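Local coordinates for PDZ domain protein (Parabacteroides distasonis, PDB 4L8N), which is of unknown function but binds magnesium and, with PDZ domains at both ends around a DUF4136 domain, may recognise peptides or protein partners, at residues T306-Y314 with D324-Y332; Y395-Q403 with Y416-S424. All blocks are in the same frame, centred on the assembly; numbering follows the deposited sequence.

Contact 1: residues T306-Y314 with D324-Y332; sequences TYNYTGISY and DVDRNSPAY
Two backbone bonds tie the turn at Thr310 and Gly311 to the end of one strand and the start of a helix, Asp326 N donating to Gly311 O (3.0 Å) and Ala331 N to Thr310 O (2.7 Å); beside them Ile312 and Val325 lie opposite each other as an antiparallel non-hydrogen-bonded pair. Tyr309, with CG anti to its N (chi1 172°), extends its ring until OH donates to Asp326 OD2 (2.7 Å) on the anti side of the carboxylate, the two planes 39° apart. The other oxygen, OD1, takes a water that also donates to Gly311 O and accepts from Ser313 OG. Pro330 crosses the tyrosine almost at a right angle, CD 3.9 Å from Tyr309 CE2. Topology and sequence match a PDZ fold, with the Thr310-Gly311 turn probably equivalent to its carboxylate-binding loop; here Glu107 takes bonds from Gly311 N and Thr310 OG1. Gly311 faces Ser329 so closely that a CB would collide with that of the serine. Ser329 N-caps helix 330-333, its OG accepting from Tyr332 N while donating to Asp326 O (2.6 Å). Beyond it, Ala331 CB packs on Ile312 CG1 (3.6 Å).

Contact 2: residues Y395-Q403 with Y416-S424; sequences YPQIADASQ and YFAPYINPS
Tyr395 and Tyr420 form the tight end of this contact, an edge-to-face pair with centroids 5.1 Å apart and planes at 73°. The two side chains run side by side in the same direction: Tyr420 CD2 sits over the face of the Tyr395 ring, 3.6 Å from its CZ, and Tyr420 CB adds a CH-pi contact 4.0 Å from the centroid of that ring. Tyr420 OH ends on Ser118, which fixes the far end of its ring. One turn along the helix, Ile398 CG2 rests on Tyr420 O (3.3 Å), and the small Ala399 lets the loop backbone come close.

At the helix's C-terminal end the contact becomes polar. Gln403 is bent at chi2 (-56°), which folds its amide back so that NE2 donates to Ser402 OG (3.1 Å) in the amide plane, while Tyr416 OH reaches OE1 (2.8 Å) from above the carbonyl plane. His348 and Ser412 bind the same amide, OE1 and NE2 respectively, so both of its ends are held. With an alanine here, Tyr416 OH would probably be left without this acceptor, and His348, Ser412 and Ser402 without their amide partner.

The solvent side is looser: the exposed prolines lend ring carbons, Pro419 CG at 3.9 Å from Tyr395 CD2 and Pro423 CD at 3.8 Å from Ala399 CB. The loop turns sharply from Ala418 to Asn422, where Ala418 O accepts from both Ile421 N and Asn422 N. An irregular loop thus lies along one side of helix 395-402, within what appears to be a long insertion between helix 354-367 and strand 429-435 of the C-terminal PDZ domain.

How the contacts relate
Contact 1 closes before contact 2 opens along the chain, and their centres stand about 23 Å apart, yet their outer ends meet. Strand residues ahead of the turn in contact 1 pack on the start of the loop in contact 2: Asn308 ND2 lies 3.3 Å from Tyr416 CB, and Phe417 CZ comes 3.5 Å from Thr306 O. Asn308 also bonds through ND2 to Tyr413 O and Asn427 OD1, joining strand 298-309 to chain on both sides of that loop. The first contact probably belongs to the PDZ framework and the second to the probable insertion packed against it. Both lie away from the magnesium-binding residues Glu239 and Asp270.

Contact 1: residues T306-Y314 with D324-Y332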
ATOM      1  N   THR A 306      21.554  25.135  14.554  1.00 50.36           N
ATOM      2  CA  THR A 306      21.644  26.214  15.517  1.00 50.76           C
ATOM      3  C   THR A 306      23.107  26.548  15.664  1.00 55.38           C
ATOM      4  O   THR A 306      23.903  25.664  15.925  1.00 55.20           O
ATOM      5  CB  THR A 306      20.982  25.873  16.859  1.00 59.92           C
ATOM      6  OG1 THR A 306      19.619  25.522  16.634  1.00 60.65           O
ATOM      7  CG2 THR A 306      21.046  27.038  17.855  1.00 55.24           C
ATOM      8  N   TYR A 307      23.466  27.817  15.499  1.00 52.67           N
ATOM      9  CA  TYR A 307      24.840  28.256  15.671  1.00 52.57           C
ATOM     10  C   TYR A 307      24.892  29.669  16.221  1.00 55.18           C
ATOM     11  O   TYR A 307      23.909  30.402  16.120  1.00 54.68           O
ATOM     12  CB  TYR A 307      25.637  28.142  14.353  1.00 54.97           C
ATOM     13  CG  TYR A 307      25.176  29.038  13.216  1.00 57.83           C
ATOM     14  CD1 TYR A 307      24.165  28.631  12.350  1.00 59.54           C
ATOM     15  CD2 TYR A 307      25.838  30.227  12.927  1.00 59.48           C
ATOM     16  CE1 TYR A 307      23.752  29.434  11.289  1.00 59.95           C
ATOM     17  CE2 TYR A 307      25.466  31.017  11.839  1.00 61.57           C
ATOM     18  CZ  TYR A 307      24.410  30.623  11.030  1.00 69.02           C
ATOM     19  OH  TYR A 307      24.019  31.389   9.958  1.00 73.61           O
ATOM     20  N   ASN A 308      26.041  30.045  16.817  1.00 52.35           N
ATOM     21  CA  ASN A 308      26.316  31.417  17.274  1.00 51.63           C
ATOM     22  C   ASN A 308      26.698  32.222  16.044  1.00 57.40           C
ATOM     23  O   ASN A 308      27.674  31.877  15.353  1.00 57.40           O
ATOM     24  CB  ASN A 308      27.437  31.477  18.327  1.00 45.66           C
ATOM     25  CG  ASN A 308      27.034  31.311  19.772  1.00 59.20           C
ATOM     26  OD1 ASN A 308      25.883  31.498  20.191  1.00 46.37           O
ATOM     27  ND2 ASN A 308      28.017  31.010  20.583  1.00 53.69           N
ATOM     28  N   TYR A 309      25.893  33.255  15.742  1.00 54.77           N
ATOM     29  CA  TYR A 309      26.075  34.136  14.609  1.00 55.71           C
ATOM     30  C   TYR A 309      26.680  35.485  15.020  1.00 61.95           C
ATOM     31  O   TYR A 309      26.148  36.160  15.909  1.00 62.41           O
ATOM     32  CB  TYR A 309      24.722  34.346  13.928  1.00 56.43           C
ATOM     33  CG  TYR A 309      24.730  35.397  12.838  1.00 58.15           C
ATOM     34  CD1 TYR A 309      25.269  35.125  11.585  1.00 61.08           C
ATOM     35  CD2 TYR A 309      24.178  36.658  13.053  1.00 58.10           C
ATOM     36  CE1 TYR A 309      25.275  36.084  10.577  1.00 61.91           C
ATOM     37  CE2 TYR A 309      24.159  37.617  12.047  1.00 59.85           C
ATOM     38  CZ  TYR A 309      24.716  37.327  10.810  1.00 66.17           C
ATOM     39  OH  TYR A 309      24.694  38.256   9.801  1.00 65.53           O
ATOM     40  N   THR A 310      27.767  35.887  14.333  1.00 59.30           N
ATOM     41  CA  THR A 310      28.450  37.174  14.510  1.00 59.73           C
ATOM     42  C   THR A 310      28.344  37.995  13.196  1.00 67.64           C
ATOM     43  O   THR A 310      28.294  39.218  13.236  1.00 70.70           O
ATOM     44  CB  THR A 310      29.912  37.006  14.935  1.00 60.92           C
ATOM     45  OG1 THR A 310      30.673  36.553  13.817  1.00 65.97           O
ATOM     46  CG2 THR A 310      30.099  36.089  16.145  1.00 53.96           C
ATOM     47  N   GLY A 311      28.322  37.316  12.056  1.00 62.59           N
ATOM     48  CA  GLY A 311      28.223  37.959  10.752  1.00 62.24           C
ATOM     49  C   GLY A 311      29.515  37.985   9.972  1.00 65.05           C
ATOM     50  O   GLY A 311      29.546  38.551   8.884  1.00 64.99           O
ATOM     51  N   ILE A 312      30.593  37.384  10.519  1.00 61.97           N
ATOM     52  CA  ILE A 312      31.920  37.350   9.892  1.00 62.77           C
ATOM     53  C   ILE A 312      31.978  36.224   8.854  1.00 66.30           C
ATOM     54  O   ILE A 312      31.523  35.101   9.106  1.00 63.98           O
ATOM     55  CB  ILE A 312      33.076  37.198  10.953  1.00 65.86           C
ATOM     56  CG1 ILE A 312      33.104  38.359  11.967  1.00 66.66           C
ATOM     57  CG2 ILE A 312      34.465  37.036  10.300  1.00 66.82           C
ATOM     58  CD1 ILE A 312      33.713  37.989  13.366  1.00 70.97           C
ATOM     59  N   SER A 313      32.559  36.546   7.690  1.00 64.34           N
ATOM     60  CA  SER A 313      32.877  35.624   6.612  1.00 64.31           C
ATOM     61  C   SER A 313      34.419  35.518   6.548  1.00 71.30           C
ATOM     62  O   SER A 313      35.109  36.524   6.728  1.00 73.05           O
ATOM     63  CB  SER A 313      32.250  36.089   5.310  1.00 67.47           C
ATOM     64  OG  SER A 313      30.841  35.932   5.388  1.00 71.66           O
ATOM     65  N   TYR A 314      34.956  34.303   6.402  1.00 68.50           N
ATOM     66  CA  TYR A 314      36.403  34.040   6.436  1.00 69.77           C
ATOM     67  C   TYR A 314      36.921  33.645   5.050  1.00 79.41           C
ATOM     68  O   TYR A 314      36.138  33.134   4.242  1.00 79.73           O
ATOM     69  CB  TYR A 314      36.713  32.918   7.464  1.00 68.55           C
ATOM     70  CG  TYR A 314      36.182  33.173   8.863  1.00 67.32           C
ATOM     71  CD1 TYR A 314      34.905  32.767   9.231  1.00 66.14           C
ATOM     72  CD2 TYR A 314      36.956  33.822   9.817  1.00 69.33           C
ATOM     73  CE1 TYR A 314      34.402  33.020  10.506  1.00 65.31           C
ATOM     74  CE2 TYR A 314      36.468  34.072  11.098  1.00 67.89           C
ATOM     75  CZ  TYR A 314      35.195  33.656  11.445  1.00 70.42           C
ATOM     76  OH  TYR A 314      34.711  33.882  12.714  1.00 66.33           O
ATOM     77  N   ASP A 324      34.388  39.706   4.801  1.00 85.22           N
ATOM     78  CA  ASP A 324      33.134  40.477   4.835  1.00 84.80           C
ATOM     79  C   ASP A 324      32.505  40.435   6.240  1.00 85.99           C
ATOM     80  O   ASP A 324      32.837  39.560   7.047  1.00 84.00           O
ATOM     81  CB  ASP A 324      32.140  39.930   3.779  1.00 86.84           C
ATOM     82  CG  ASP A 324      30.936  40.796   3.433  1.00100.17           C
ATOM     83  OD1 ASP A 324      30.871  41.953   3.918  1.00101.93           O
ATOM     84  OD2 ASP A 324      30.049  40.309   2.678  1.00104.04           O
ATOM     85  N   VAL A 325      31.623  41.407   6.533  1.00 81.88           N
ATOM     86  CA  VAL A 325      30.881  41.539   7.794  1.00 79.64           C
ATOM     87  C   VAL A 325      29.463  41.950   7.424  1.00 84.16           C
ATOM     88  O   VAL A 325      29.288  43.035   6.886  1.00 86.54           O
ATOM     89  CB  VAL A 325      31.531  42.536   8.805  1.00 83.05           C
ATOM     90  CG1 VAL A 325      30.748  42.571  10.107  1.00 81.56           C
ATOM     91  CG2 VAL A 325      32.986  42.198   9.088  1.00 82.71           C
ATOM     92  N   ASP A 326      28.462  41.090   7.682  1.00 79.53           N
ATOM     93  CA  ASP A 326      27.041  41.333   7.378  1.00 78.88           C
ATOM     94  C   ASP A 326      26.545  42.644   8.006  1.00 85.16           C
ATOM     95  O   ASP A 326      26.892  42.959   9.143  1.00 83.61           O
ATOM     96  CB  ASP A 326      26.168  40.150   7.815  1.00 78.00           C
ATOM     97  CG  ASP A 326      26.519  38.839   7.131  1.00 81.15           C
ATOM     98  OD1 ASP A 326      27.418  38.848   6.254  1.00 81.52           O
ATOM     99  OD2 ASP A 326      25.915  37.801   7.489  1.00 80.48           O
ATOM    100  N   ARG A 327      25.761  43.415   7.226  1.00 85.13           N
ATOM    101  CA  ARG A 327      25.296  44.771   7.541  1.00 86.91           C
ATOM    102  C   ARG A 327      24.720  44.959   8.964  1.00 89.66           C
ATOM    103  O   ARG A 327      25.128  45.906   9.638  1.00 91.64           O
ATOM    104  CB  ARG A 327      24.283  45.278   6.494  1.00 87.77           C
ATOM    105  N   ASN A 328      23.789  44.110   9.412  1.00 82.53           N
ATOM    106  CA  ASN A 328      23.148  44.328  10.715  1.00 80.80           C
ATOM    107  C   ASN A 328      23.429  43.179  11.641  1.00 82.02           C
ATOM    108  O   ASN A 328      22.511  42.513  12.133  1.00 82.59           O
ATOM    109  CB  ASN A 328      21.646  44.525  10.504  1.00 80.01           C
ATOM    110  CG  ASN A 328      21.381  45.707   9.612  1.00 93.00           C
ATOM    111  OD1 ASN A 328      21.649  46.866   9.970  1.00 86.13           O
ATOM    112  ND2 ASN A 328      20.993  45.424   8.381  1.00 79.84           N
ATOM    113  N   SER A 329      24.721  42.935  11.859  1.00 74.92           N
ATOM    114  CA  SER A 329      25.204  41.789  12.593  1.00 71.65           C
ATOM    115  C   SER A 329      25.911  42.171  13.867  1.00 74.82           C
ATOM    116  O   SER A 329      26.438  43.278  13.935  1.00 75.89           O
ATOM    117  CB  SER A 329      26.164  41.007  11.707  1.00 72.76           C
ATOM    118  OG  SER A 329      27.346  41.744  11.445  1.00 73.80           O
ATOM    119  N   PRO A 330      26.036  41.235  14.848  1.00 68.90           N
ATOM    120  CA  PRO A 330      26.784  41.554  16.070  1.00 68.31           C
ATOM    121  C   PRO A 330      28.227  42.000  15.793  1.00 73.29           C
ATOM    122  O   PRO A 330      28.686  42.919  16.474  1.00 74.97           O
ATOM    123  CB  PRO A 330      26.738  40.234  16.866  1.00 68.25           C
ATOM    124  CG  PRO A 330      25.559  39.519  16.367  1.00 71.03           C
ATOM    125  CD  PRO A 330      25.465  39.871  14.914  1.00 67.81           C
ATOM    126  N   ALA A 331      28.921  41.406  14.776  1.00 68.96           N
ATOM    127  CA  ALA A 331      30.315  41.762  14.446  1.00 69.59           C
ATOM    128  C   ALA A 331      30.408  43.150  13.858  1.00 78.27           C
ATOM    129  O   ALA A 331      31.395  43.840  14.123  1.00 79.99           O
ATOM    130  CB  ALA A 331      30.941  40.754  13.502  1.00 69.71           C
ATOM    131  N   TYR A 332      29.380  43.576  13.079  1.00 76.29           N
ATOM    132  CA  TYR A 332      29.317  44.926  12.507  1.00 77.79           C
ATOM    133  C   TYR A 332      29.138  45.955  13.635  1.00 81.32           C
ATOM    134  O   TYR A 332      29.863  46.945  13.677  1.00 81.60           O
ATOM    135  CB  TYR A 332      28.196  45.069  11.450  1.00 79.16           C
ATOM    136  CG  TYR A 332      28.112  46.483  10.914  1.00 83.74           C
ATOM    137  CD1 TYR A 332      28.937  46.905   9.875  1.00 87.63           C
ATOM    138  CD2 TYR A 332      27.306  47.437  11.533  1.00 84.82           C
ATOM    139  CE1 TYR A 332      28.919  48.225   9.429  1.00 90.67           C
ATOM    140  CE2 TYR A 332      27.305  48.764  11.119  1.00 87.62           C
ATOM    141  CZ  TYR A 332      28.102  49.154  10.055  1.00 96.25           C
ATOM    142  OH  TYR A 332      28.089  50.468   9.650  1.00 96.29           O
TER
HETATM  143  O   HOH W   1      30.006  38.397   6.291  1.00 68.85           O

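Contact 2: residues Y395-Q403 with Y416-S424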
ATOM      1  N   TYR A 395      29.320  15.521  29.812  1.00 59.02           N
ATOM      2  CA  TYR A 395      29.458  16.904  29.302  1.00 57.40           C
ATOM      3  C   TYR A 395      30.712  17.617  29.810  1.00 62.66           C
ATOM      4  O   TYR A 395      31.390  18.239  28.983  1.00 61.02           O
ATOM      5  CB  TYR A 395      28.238  17.785  29.608  1.00 55.99           C
ATOM      6  CG  TYR A 395      27.028  17.571  28.730  1.00 53.12           C
ATOM      7  CD1 TYR A 395      26.913  16.436  27.926  1.00 53.65           C
ATOM      8  CD2 TYR A 395      25.966  18.474  28.743  1.00 52.89           C
ATOM      9  CE1 TYR A 395      25.789  16.230  27.119  1.00 51.14           C
ATOM     10  CE2 TYR A 395      24.814  18.253  27.982  1.00 52.41           C
ATOM     11  CZ  TYR A 395      24.730  17.125  27.174  1.00 55.29           C
ATOM     12  OH  TYR A 395      23.608  16.908  26.420  1.00 51.70           O
ATOM     13  N   PRO A 396      31.069  17.532  31.123  1.00 61.08           N
ATOM     14  CA  PRO A 396      32.289  18.211  31.590  1.00 60.78           C
ATOM     15  C   PRO A 396      33.550  17.726  30.868  1.00 65.00           C
ATOM     16  O   PRO A 396      34.401  18.553  30.524  1.00 65.66           O
ATOM     17  CB  PRO A 396      32.326  17.856  33.079  1.00 63.36           C
ATOM     18  CG  PRO A 396      30.901  17.603  33.439  1.00 67.43           C
ATOM     19  CD  PRO A 396      30.372  16.880  32.256  1.00 63.09           C
ATOM     20  N   GLN A 397      33.640  16.407  30.590  1.00 60.60           N
ATOM     21  CA  GLN A 397      34.774  15.774  29.907  1.00 61.06           C
ATOM     22  C   GLN A 397      34.818  16.144  28.410  1.00 64.03           C
ATOM     23  O   GLN A 397      35.907  16.317  27.866  1.00 65.47           O
ATOM     24  CB  GLN A 397      34.727  14.253  30.090  1.00 63.96           C
ATOM     25  CG  GLN A 397      34.816  13.818  31.563  1.00 79.61           C
ATOM     26  CD  GLN A 397      33.467  13.429  32.148  1.00 98.03           C
ATOM     27  OE1 GLN A 397      32.674  14.265  32.603  1.00 86.67           O
ATOM     28  NE2 GLN A 397      33.189  12.133  32.174  1.00 99.09           N
ATOM     29  N   ILE A 398      33.646  16.292  27.759  1.00 57.84           N
ATOM     30  CA  ILE A 398      33.527  16.701  26.352  1.00 56.07           C
ATOM     31  C   ILE A 398      33.962  18.157  26.246  1.00 61.45           C
ATOM     32  O   ILE A 398      34.790  18.475  25.388  1.00 62.30           O
ATOM     33  CB  ILE A 398      32.086  16.486  25.792  1.00 56.82           C
ATOM     34  CG1 ILE A 398      31.645  15.025  25.909  1.00 55.25           C
ATOM     35  CG2 ILE A 398      31.933  17.022  24.339  1.00 56.50           C
ATOM     36  CD1 ILE A 398      30.215  14.891  26.128  1.00 50.86           C
ATOM     37  N   ALA A 399      33.440  19.033  27.139  1.00 57.61           N
ATOM     38  CA  ALA A 399      33.810  20.449  27.146  1.00 57.65           C
ATOM     39  C   ALA A 399      35.337  20.612  27.265  1.00 65.81           C
ATOM     40  O   ALA A 399      35.906  21.362  26.478  1.00 67.32           O
ATOM     41  CB  ALA A 399      33.092  21.191  28.267  1.00 57.43           C
ATOM     42  N   ASP A 400      36.004  19.848  28.172  1.00 63.16           N
ATOM     43  CA  ASP A 400      37.455  19.913  28.341  1.00 64.61           C
ATOM     44  C   ASP A 400      38.171  19.444  27.070  1.00 66.06           C
ATOM     45  O   ASP A 400      39.048  20.150  26.586  1.00 65.87           O
ATOM     46  CB  ASP A 400      37.950  19.111  29.581  1.00 69.12           C
ATOM     47  CG  ASP A 400      37.481  19.600  30.952  1.00 87.02           C
ATOM     48  OD1 ASP A 400      37.027  20.776  31.052  1.00 87.69           O
ATOM     49  OD2 ASP A 400      37.567  18.805  31.931  1.00 95.48           O
ATOM     50  N   ALA A 401      37.799  18.274  26.528  1.00 61.49           N
ATOM     51  CA  ALA A 401      38.406  17.749  25.306  1.00 62.01           C
ATOM     52  C   ALA A 401      38.203  18.711  24.125  1.00 68.15           C
ATOM     53  O   ALA A 401      39.158  18.983  23.412  1.00 70.22           O
ATOM     54  CB  ALA A 401      37.828  16.390  24.977  1.00 62.78           C
ATOM     55  N   SER A 402      36.995  19.289  23.974  1.00 62.57           N
ATOM     56  CA  SER A 402      36.659  20.222  22.897  1.00 61.26           C
ATOM     57  C   SER A 402      37.526  21.478  22.880  1.00 65.01           C
ATOM     58  O   SER A 402      37.637  22.105  21.821  1.00 64.61           O
ATOM     59  CB  SER A 402      35.195  20.648  23.001  1.00 62.42           C
ATOM     60  OG  SER A 402      34.993  21.702  23.931  1.00 69.35           O
ATOM     61  N   GLN A 403      38.085  21.866  24.046  1.00 60.23           N
ATOM     62  CA  GLN A 403      38.838  23.105  24.196  1.00 60.47           C
ATOM     63  C   GLN A 403      40.352  22.885  24.263  1.00 70.73           C
ATOM     64  O   GLN A 403      41.098  23.831  24.529  1.00 70.23           O
ATOM     65  CB  GLN A 403      38.332  23.887  25.429  1.00 60.12           C
ATOM     66  CG  GLN A 403      36.859  24.338  25.318  1.00 64.50           C
ATOM     67  CD  GLN A 403      36.567  25.171  24.081  1.00 70.98           C
ATOM     68  OE1 GLN A 403      36.998  26.308  23.960  1.00 67.41           O
ATOM     69  NE2 GLN A 403      35.857  24.615  23.121  1.00 61.99           N
ATOM     70  N   TYR A 416      29.168  27.841  21.295  1.00 51.29           N
ATOM     71  CA  TYR A 416      29.429  28.303  22.660  1.00 52.72           C
ATOM     72  C   TYR A 416      28.188  28.418  23.548  1.00 58.42           C
ATOM     73  O   TYR A 416      28.338  28.626  24.758  1.00 60.81           O
ATOM     74  CB  TYR A 416      30.191  29.621  22.654  1.00 54.95           C
ATOM     75  CG  TYR A 416      31.630  29.402  23.022  1.00 59.23           C
ATOM     76  CD1 TYR A 416      32.337  28.301  22.531  1.00 61.91           C
ATOM     77  CD2 TYR A 416      32.269  30.231  23.938  1.00 61.75           C
ATOM     78  CE1 TYR A 416      33.650  28.049  22.917  1.00 65.44           C
ATOM     79  CE2 TYR A 416      33.573  29.966  24.367  1.00 64.42           C
ATOM     80  CZ  TYR A 416      34.273  28.897  23.822  1.00 76.24           C
ATOM     81  OH  TYR A 416      35.576  28.667  24.183  1.00 84.00           O
ATOM     82  N   PHE A 417      26.993  28.236  22.981  1.00 52.49           N
ATOM     83  CA  PHE A 417      25.743  28.281  23.720  1.00 52.52           C
ATOM     84  C   PHE A 417      25.465  26.890  24.381  1.00 58.59           C
ATOM     85  O   PHE A 417      24.554  26.768  25.212  1.00 59.97           O
ATOM     86  CB  PHE A 417      24.584  28.708  22.771  1.00 53.77           C
ATOM     87  CG  PHE A 417      24.385  27.776  21.591  1.00 54.66           C
ATOM     88  CD1 PHE A 417      23.663  26.592  21.731  1.00 56.69           C
ATOM     89  CD2 PHE A 417      24.967  28.052  20.358  1.00 55.92           C
ATOM     90  CE1 PHE A 417      23.558  25.690  20.669  1.00 57.41           C
ATOM     91  CE2 PHE A 417      24.838  27.160  19.289  1.00 57.95           C
ATOM     92  CZ  PHE A 417      24.137  25.990  19.449  1.00 55.91           C
ATOM     93  N   ALA A 418      26.230  25.850  23.986  1.00 53.13           N
ATOM     94  CA  ALA A 418      26.065  24.472  24.462  1.00 51.41           C
ATOM     95  C   ALA A 418      27.001  24.182  25.642  1.00 55.27           C
ATOM     96  O   ALA A 418      28.183  24.520  25.557  1.00 55.02           O
ATOM     97  CB  ALA A 418      26.322  23.501  23.319  1.00 51.42           C
ATOM     98  N   PRO A 419      26.519  23.534  26.741  1.00 52.44           N
ATOM     99  CA  PRO A 419      27.391  23.303  27.910  1.00 52.79           C
ATOM    100  C   PRO A 419      28.431  22.179  27.701  1.00 56.84           C
ATOM    101  O   PRO A 419      29.397  22.091  28.475  1.00 56.14           O
ATOM    102  CB  PRO A 419      26.388  22.959  29.007  1.00 54.50           C
ATOM    103  CG  PRO A 419      25.288  22.289  28.292  1.00 57.88           C
ATOM    104  CD  PRO A 419      25.142  23.081  27.026  1.00 53.31           C
ATOM    105  N   TYR A 420      28.231  21.318  26.661  1.00 51.73           N
ATOM    106  CA  TYR A 420      29.200  20.290  26.272  1.00 51.10           C
ATOM    107  C   TYR A 420      30.384  20.920  25.443  1.00 57.81           C
ATOM    108  O   TYR A 420      31.289  20.207  25.036  1.00 60.34           O
ATOM    109  CB  TYR A 420      28.536  19.125  25.524  1.00 50.40           C
ATOM    110  CG  TYR A 420      27.489  19.513  24.504  1.00 49.68           C
ATOM    111  CD1 TYR A 420      27.849  19.877  23.210  1.00 51.47           C
ATOM    112  CD2 TYR A 420      26.136  19.441  24.807  1.00 49.01           C
ATOM    113  CE1 TYR A 420      26.891  20.174  22.249  1.00 51.37           C
ATOM    114  CE2 TYR A 420      25.167  19.753  23.861  1.00 48.53           C
ATOM    115  CZ  TYR A 420      25.546  20.116  22.578  1.00 57.91           C
ATOM    116  OH  TYR A 420      24.588  20.450  21.637  1.00 57.63           O
ATOM    117  N   ILE A 421      30.370  22.247  25.208  1.00 52.70           N
ATOM    118  CA  ILE A 421      31.441  22.978  24.523  1.00 52.03           C
ATOM    119  C   ILE A 421      31.931  24.096  25.467  1.00 57.41           C
ATOM    120  O   ILE A 421      33.122  24.173  25.740  1.00 56.90           O
ATOM    121  CB  ILE A 421      31.055  23.538  23.099  1.00 52.22           C
ATOM    122  CG1 ILE A 421      30.540  22.453  22.138  1.00 51.87           C
ATOM    123  CG2 ILE A 421      32.193  24.338  22.477  1.00 49.87           C
ATOM    124  CD1 ILE A 421      31.523  21.338  21.712  1.00 57.15           C
ATOM    125  N   ASN A 422      31.003  24.951  25.947  1.00 55.45           N
ATOM    126  CA  ASN A 422      31.291  26.074  26.827  1.00 57.00           C
ATOM    127  C   ASN A 422      30.549  25.925  28.166  1.00 66.92           C
ATOM    128  O   ASN A 422      29.388  26.362  28.292  1.00 66.26           O
ATOM    129  CB  ASN A 422      30.949  27.402  26.155  1.00 54.50           C
ATOM    130  CG  ASN A 422      31.266  28.620  26.990  1.00 71.90           C
ATOM    131  OD1 ASN A 422      32.207  28.631  27.791  1.00 69.66           O
ATOM    132  ND2 ASN A 422      30.476  29.677  26.828  1.00 60.94           N
ATOM    133  N   PRO A 423      31.227  25.338  29.187  1.00 68.36           N
ATOM    134  CA  PRO A 423      30.568  25.153  30.497  1.00 70.27           C
ATOM    135  C   PRO A 423      30.273  26.489  31.196  1.00 79.99           C
ATOM    136  O   PRO A 423      29.153  26.649  31.681  1.00 82.04           O
ATOM    137  CB  PRO A 423      31.541  24.274  31.277  1.00 72.22           C
ATOM    138  CG  PRO A 423      32.847  24.470  30.619  1.00 76.29           C
ATOM    139  CD  PRO A 423      32.604  24.803  29.188  1.00 70.72           C
ATOM    140  N   SER A 424      31.199  27.485  31.135  1.00 77.81           N
ATOM    141  CA  SER A 424      31.003  28.828  31.713  1.00 78.20           C
ATOM    142  C   SER A 424      29.652  29.438  31.266  1.00 86.69           C
ATOM    143  O   SER A 424      29.199  29.185  30.143  1.00 86.83           O
ATOM    144  CB  SER A 424      32.166  29.753  31.353  1.00 78.26           C
ATOM    145  OG  SER A 424      32.077  30.286  30.042  1.00 78.80           O
TER